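Local coordinates for designed helical repeat protein (Synthetic construct, PDB 5CWQ) that serves as a de novo design that folds as a stack of paired antiparallel helices and has no known biological function, at residues R15-A20 with R45-L50; R21-E26 with L40-R45. All blocks are in the same frame, centred on the assembly; numbering follows the deposited sequence.

From the N terminus the chain runs up helix 5-30, turns, and comes back along helix 33-57, so both contacts join the same two antiparallel helices. Contact 2 (21-26 with 40-45) closes the shorter loop, with 13 residues, the turn among them, between its segments. Contact 1 (15-20 with 45-50) closes the longer one, with 24 between, and encloses the first. The two follow each other along one helix interface, their centres about 8 Å apart, and they share Arg45. Ala20 of contact 1 touches Glu42 and Glu43 of contact 2, and Leu17 touches Glu43, so apolar packing passes directly into the polar zone nearer the turn. Helix 60-86 backs both.

Contact 1: R15-A20 with R45-L50; sequences RRLQEA and RAVQEL
Leu17 and Ala46 bring the two helices together: their CB atoms are 3.8 Å apart, and the Ala46 methyl also lies 3.7 Å from the backbone N of Leu17. With so small a side chain at Ala46, the backbones draw close, CA to CA 5.4 Å at this pair, and the short helix axes pass 8.8 Å from each other. Beyond CB, the two methyls of Leu17 part toward Val47 and Leu50. CG stands anti to the backbone N (chi1 175°), and from this fork CD1 meets CG2 of Val47 at 4.1 Å while CD2 meets CD1 of Leu50 at 4.2 Å. The Leu17 and Leu50 side chains cross at about a right angle. Lys69 of helix 60-86 touches Leu17, Val47 and Leu50 alike, closing this part of the core from a third helix.

The other flank is looser and faces solvent. Arg16 offers CB to the Ala46 methyl at 4.2 Å, but its extended chain carries the guanidinium outward, where NH1 makes a salt bridge with Glu12 on its own helix. Glu49 does not pair with Arg16: Arg16 NE and Glu49 OE1 stay 5.0 Å apart, an attraction that is probably modest. An apolar seam edged by charged residues, between segments whose axes run at 156°, is typical of the antiparallel helical hairpin from which such designed repeat proteins are built.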
loop_
_atom_site.group_PDB
_atom_site.type_symbol
_atom_site.label_atom_id
_atom_site.label_comp_id
_atom_site.label_asym_id
_atom_site.label_seq_id
_atom_site.Cartn_x
_atom_site.Cartn_y
_atom_site.Cartn_z
ATOM N N ARG A 15 18.348 2.855 -7.641
ATOM C CA ARG A 15 19.390 2.168 -6.885
ATOM C C ARG A 15 18.782 1.319 -5.768
ATOM O O ARG A 15 19.196 0.181 -5.544
ATOM C CB ARG A 15 20.382 3.184 -6.310
ATOM C CG ARG A 15 21.385 2.609 -5.321
ATOM C CD ARG A 15 21.039 3.013 -3.894
ATOM N NE ARG A 15 21.884 2.347 -2.906
ATOM C CZ ARG A 15 21.842 2.587 -1.599
ATOM N NH1 ARG A 15 20.997 3.486 -1.109
ATOM N NH2 ARG A 15 22.650 1.930 -0.778
ATOM N N ARG A 16 17.799 1.880 -5.071
ATOM C CA ARG A 16 17.096 1.159 -4.017
ATOM C C ARG A 16 16.348 -0.043 -4.584
ATOM O O ARG A 16 16.331 -1.117 -3.981
ATOM C CB ARG A 16 16.123 2.092 -3.291
ATOM C CG ARG A 16 16.752 2.880 -2.150
ATOM C CD ARG A 16 15.903 4.084 -1.775
ATOM N NE ARG A 16 16.050 4.451 -0.368
ATOM C CZ ARG A 16 17.105 5.080 0.142
ATOM N NH1 ARG A 16 18.129 5.412 -0.633
ATOM N NH2 ARG A 16 17.139 5.371 1.434
ATOM N N LEU A 17 15.732 0.147 -5.748
ATOM C CA LEU A 17 14.977 -0.913 -6.409
ATOM C C LEU A 17 15.879 -2.081 -6.797
ATOM O O LEU A 17 15.522 -3.243 -6.602
ATOM C CB LEU A 17 14.267 -0.362 -7.648
ATOM C CG LEU A 17 13.521 -1.366 -8.533
ATOM C CD1 LEU A 17 12.445 -2.103 -7.748
ATOM C CD2 LEU A 17 12.915 -0.657 -9.733
ATOM N N GLN A 18 17.046 -1.766 -7.349
ATOM C CA GLN A 18 17.982 -2.791 -7.795
ATOM C C GLN A 18 18.545 -3.577 -6.615
ATOM O O GLN A 18 18.692 -4.797 -6.687
ATOM C CB GLN A 18 19.120 -2.162 -8.600
ATOM C CG GLN A 18 18.700 -1.652 -9.972
ATOM C CD GLN A 18 18.196 -2.756 -10.885
ATOM O OE1 GLN A 18 17.163 -2.609 -11.539
ATOM N NE2 GLN A 18 18.928 -3.863 -10.941
ATOM N N GLU A 19 18.860 -2.879 -5.529
ATOM C CA GLU A 19 19.361 -3.535 -4.327
ATOM C C GLU A 19 18.284 -4.427 -3.715
ATOM O O GLU A 19 18.577 -5.514 -3.217
ATOM C CB GLU A 19 19.836 -2.501 -3.305
ATOM C CG GLU A 19 21.178 -1.864 -3.645
ATOM C CD GLU A 19 22.326 -2.860 -3.624
ATOM O OE1 GLU A 19 22.147 -3.973 -3.085
ATOM O OE2 GLU A 19 23.410 -2.529 -4.150
ATOM N N ALA A 20 17.039 -3.964 -3.755
ATOM C CA ALA A 20 15.919 -4.739 -3.233
ATOM C C ALA A 20 15.675 -5.970 -4.100
ATOM O O ALA A 20 15.281 -7.023 -3.598
ATOM C CB ALA A 20 14.664 -3.879 -3.158
ATOM N N ARG A 45 8.269 0.460 -2.424
ATOM C CA ARG A 45 8.603 1.803 -1.952
ATOM C C ARG A 45 9.385 2.569 -3.011
ATOM O O ARG A 45 9.107 3.737 -3.283
ATOM C CB ARG A 45 9.421 1.737 -0.661
ATOM C CG ARG A 45 8.608 1.430 0.582
ATOM C CD ARG A 45 9.507 1.047 1.746
ATOM N NE ARG A 45 8.756 0.854 2.983
ATOM C CZ ARG A 45 9.232 0.243 4.064
ATOM N NH1 ARG A 45 10.464 -0.251 4.067
ATOM N NH2 ARG A 45 8.472 0.116 5.143
ATOM N N ALA A 46 10.370 1.898 -3.597
ATOM C CA ALA A 46 11.206 2.494 -4.629
ATOM C C ALA A 46 10.378 2.826 -5.866
ATOM O O ALA A 46 10.550 3.883 -6.471
ATOM C CB ALA A 46 12.349 1.554 -4.991
ATOM N N VAL A 47 9.481 1.917 -6.236
ATOM C CA VAL A 47 8.632 2.112 -7.406
ATOM C C VAL A 47 7.666 3.274 -7.186
ATOM O O VAL A 47 7.387 4.034 -8.113
ATOM C CB VAL A 47 7.844 0.823 -7.749
ATOM C CG1 VAL A 47 6.778 1.090 -8.802
ATOM C CG2 VAL A 47 8.797 -0.256 -8.243
ATOM N N GLN A 48 7.160 3.413 -5.964
ATOM C CA GLN A 48 6.296 4.542 -5.637
ATOM C C GLN A 48 7.056 5.849 -5.823
ATOM O O GLN A 48 6.500 6.842 -6.293
ATOM C CB GLN A 48 5.773 4.446 -4.203
ATOM C CG GLN A 48 4.803 5.570 -3.845
ATOM C CD GLN A 48 4.532 5.683 -2.359
ATOM O OE1 GLN A 48 5.336 5.255 -1.530
ATOM N NE2 GLN A 48 3.391 6.268 -2.014
ATOM N N GLU A 49 8.331 5.842 -5.449
ATOM C CA GLU A 49 9.167 7.027 -5.578
ATOM C C GLU A 49 9.352 7.391 -7.049
ATOM O O GLU A 49 9.266 8.559 -7.421
ATOM C CB GLU A 49 10.524 6.802 -4.907
ATOM C CG GLU A 49 11.316 8.076 -4.673
ATOM C CD GLU A 49 12.620 7.829 -3.934
ATOM O OE1 GLU A 49 12.822 6.699 -3.438
ATOM O OE2 GLU A 49 13.445 8.765 -3.851
ATOM N N LEU A 50 9.595 6.384 -7.885
ATOM C CA LEU A 50 9.748 6.597 -9.322
ATOM C C LEU A 50 8.477 7.178 -9.935
ATOM O O LEU A 50 8.537 8.052 -10.800
ATOM C CB LEU A 50 10.110 5.285 -10.022
ATOM C CG LEU A 50 11.490 4.704 -9.710
ATOM C CD1 LEU A 50 11.590 3.270 -10.217
ATOM C CD2 LEU A 50 12.590 5.562 -10.316
#

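Contact 2: R21-E26 with L40-R45; sequences RKRSEE and LIEEAR
Ser24 and Glu43 meet in the antiparallel helical hairpin of this repeat fold; in one of the two Ser24 conformers, Ser24 OG lies 2.7 Å from Glu43 OE2. That hydroxyl is also within hydrogen-bonding range of the Ala20 carbonyl oxygen, one turn back. The same carboxylate rests on Arg21, whose CG is 3.7 Å from Glu43 OE2, the two side chains crossing at about a right angle.

Toward solvent, Arg23 and Glu42 form a salt bridge. Arg23 NH2 approaches Glu42 OE2 to 2.6 Å, nearly along the C-O axis, with the oxygen 26° out of the guanidinium plane; NE adds a weak bond to this oxygen. The bend at chi3 (-65°) turns NE toward Glu42 OE2, while Glu42 extends fully beyond CG. An alanine in place of Glu42 would probably leave the Arg23 guanidinium without this carboxylate mate and freer to turn.

Further out, helix 60-86 lies behind the buried side: Val73 touches Glu43, and Arg72 touches Arg21. Arg21 NH1 makes a weak hydrogen bond to Gln18 OE1. One water bridges Arg21 and Glu43, accepting from Arg21 NE at 3.2 Å and donating to Glu43 OE1 at 2.9 Å.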
loop_
_atom_site.group_PDB
_atom_site.type_symbol
_atom_site.label_atom_id
_atom_site.label_comp_id
_atom_site.label_asym_id
_atom_site.label_seq_id
_atom_site.Cartn_x
_atom_site.Cartn_y
_atom_site.Cartn_z
ATOM N N ARG A 21 15.915 -5.832 -5.402
ATOM C CA ARG A 21 15.748 -6.939 -6.338
ATOM C C ARG A 21 16.787 -8.025 -6.090
ATOM O O ARG A 21 16.494 -9.215 -6.202
ATOM C CB ARG A 21 15.845 -6.446 -7.784
ATOM C CG ARG A 21 14.550 -5.872 -8.339
ATOM C CD ARG A 21 14.759 -5.277 -9.723
ATOM N NE ARG A 21 13.509 -4.823 -10.328
ATOM C CZ ARG A 21 13.434 -4.102 -11.444
ATOM N NH1 ARG A 21 14.538 -3.737 -12.084
ATOM N NH2 ARG A 21 12.250 -3.737 -11.919
ATOM N N LYS A 22 18.007 -7.612 -5.761
ATOM C CA LYS A 22 19.077 -8.558 -5.471
ATOM C C LYS A 22 18.834 -9.243 -4.130
ATOM O O LYS A 22 19.066 -10.442 -3.987
ATOM C CB LYS A 22 20.436 -7.853 -5.477
ATOM C CG LYS A 22 21.083 -7.789 -6.856
ATOM C CD LYS A 22 21.673 -6.419 -7.153
ATOM C CE LYS A 22 22.790 -6.056 -6.189
ATOM N NZ LYS A 22 23.354 -4.713 -6.494
ATOM N N ARG A 23 18.357 -8.479 -3.153
ATOM C CA ARG A 23 18.009 -9.038 -1.850
ATOM C C ARG A 23 16.826 -9.989 -1.998
ATOM O O ARG A 23 16.733 -10.993 -1.292
ATOM C CB ARG A 23 17.683 -7.930 -0.846
ATOM C CG ARG A 23 18.907 -7.193 -0.320
ATOM C CD ARG A 23 18.551 -6.287 0.850
ATOM N NE ARG A 23 17.649 -5.205 0.459
ATOM C CZ ARG A 23 18.038 -3.994 0.063
ATOM N NH1 ARG A 23 19.328 -3.680 -0.002
ATOM N NH2 ARG A 23 17.128 -3.089 -0.268
ATOM N N SER A 24 15.921 -9.668 -2.918
ATOM C CA SER A 24 14.779 -10.531 -3.197
ATOM C C SER A 24 15.243 -11.862 -3.773
ATOM O O SER A 24 14.726 -12.918 -3.415
ATOM C CB SER A 24 13.807 -9.853 -4.167
ATOM O OG SER A 24 13.186 -8.726 -3.574
ATOM N N GLU A 25 16.224 -11.805 -4.669
ATOM C CA GLU A 25 16.736 -13.008 -5.315
ATOM C C GLU A 25 17.534 -13.866 -4.336
ATOM O O GLU A 25 17.503 -15.094 -4.410
ATOM C CB GLU A 25 17.603 -12.638 -6.521
ATOM C CG GLU A 25 18.128 -13.835 -7.309
ATOM C CD GLU A 25 17.017 -14.697 -7.886
ATOM O OE1 GLU A 25 15.887 -14.191 -8.047
ATOM O OE2 GLU A 25 17.276 -15.884 -8.176
ATOM N N GLU A 26 18.251 -13.215 -3.425
ATOM C CA GLU A 26 19.026 -13.921 -2.409
ATOM C C GLU A 26 18.110 -14.688 -1.461
ATOM O O GLU A 26 18.380 -15.836 -1.112
ATOM C CB GLU A 26 19.896 -12.941 -1.619
ATOM C CG GLU A 26 21.101 -12.419 -2.390
ATOM C CD GLU A 26 21.802 -11.275 -1.681
ATOM O OE1 GLU A 26 21.360 -10.891 -0.578
ATOM O OE2 GLU A 26 22.798 -10.758 -2.232
ATOM N N LEU A 40 10.304 -7.132 -1.183
ATOM C CA LEU A 40 9.298 -6.702 -2.149
ATOM C C LEU A 40 8.604 -5.425 -1.683
ATOM O O LEU A 40 8.194 -4.603 -2.502
ATOM C CB LEU A 40 8.270 -7.814 -2.386
ATOM C CG LEU A 40 8.783 -9.044 -3.145
ATOM C CD1 LEU A 40 7.722 -10.134 -3.187
ATOM C CD2 LEU A 40 9.229 -8.684 -4.557
ATOM N N ILE A 41 8.475 -5.259 -0.369
ATOM C CA ILE A 41 7.963 -4.011 0.192
ATOM C C ILE A 41 8.915 -2.872 -0.153
ATOM O O ILE A 41 8.483 -1.766 -0.477
ATOM C CB ILE A 41 7.789 -4.095 1.726
ATOM C CG1 ILE A 41 6.675 -5.083 2.075
ATOM C CG2 ILE A 41 7.462 -2.717 2.318
ATOM C CD1 ILE A 41 6.586 -5.414 3.548
ATOM N N GLU A 42 10.212 -3.147 -0.075
ATOM C CA GLU A 42 11.224 -2.146 -0.389
ATOM C C GLU A 42 11.193 -1.798 -1.875
ATOM O O GLU A 42 11.341 -0.636 -2.248
ATOM C CB GLU A 42 12.614 -2.641 0.016
ATOM C CG GLU A 42 12.770 -2.840 1.516
ATOM C CD GLU A 42 14.037 -3.588 1.883
ATOM O OE1 GLU A 42 14.103 -4.130 3.007
ATOM O OE2 GLU A 42 14.968 -3.634 1.050
ATOM N N GLU A 43 10.999 -2.809 -2.718
ATOM C CA GLU A 43 10.851 -2.580 -4.150
ATOM C C GLU A 43 9.662 -1.668 -4.418
ATOM O O GLU A 43 9.766 -0.706 -5.179
ATOM C CB GLU A 43 10.677 -3.901 -4.901
ATOM C CG GLU A 43 11.929 -4.756 -4.951
ATOM C CD GLU A 43 11.757 -5.995 -5.807
ATOM O OE1 GLU A 43 10.953 -5.953 -6.761
ATOM O OE2 GLU A 43 12.425 -7.013 -5.525
ATOM N N ALA A 44 8.539 -1.971 -3.776
ATOM C CA ALA A 44 7.317 -1.193 -3.937
ATOM C C ALA A 44 7.516 0.259 -3.502
ATOM O O ALA A 44 6.994 1.179 -4.134
ATOM C CB ALA A 44 6.181 -1.835 -3.149
ATOM N N ARG A 45 8.269 0.460 -2.424
ATOM C CA ARG A 45 8.603 1.803 -1.952
ATOM C C ARG A 45 9.385 2.569 -3.011
ATOM O O ARG A 45 9.107 3.737 -3.283
ATOM C CB ARG A 45 9.421 1.737 -0.661
ATOM C CG ARG A 45 8.608 1.430 0.582
ATOM C CD ARG A 45 9.507 1.047 1.746
ATOM N NE ARG A 45 8.756 0.854 2.983
ATOM C CZ ARG A 45 9.232 0.243 4.064
ATOM N NH1 ARG A 45 10.464 -0.251 4.067
ATOM N NH2 ARG A 45 8.472 0.116 5.143
HETATM O O HOH W 1 10.927 -6.506 -9.601
#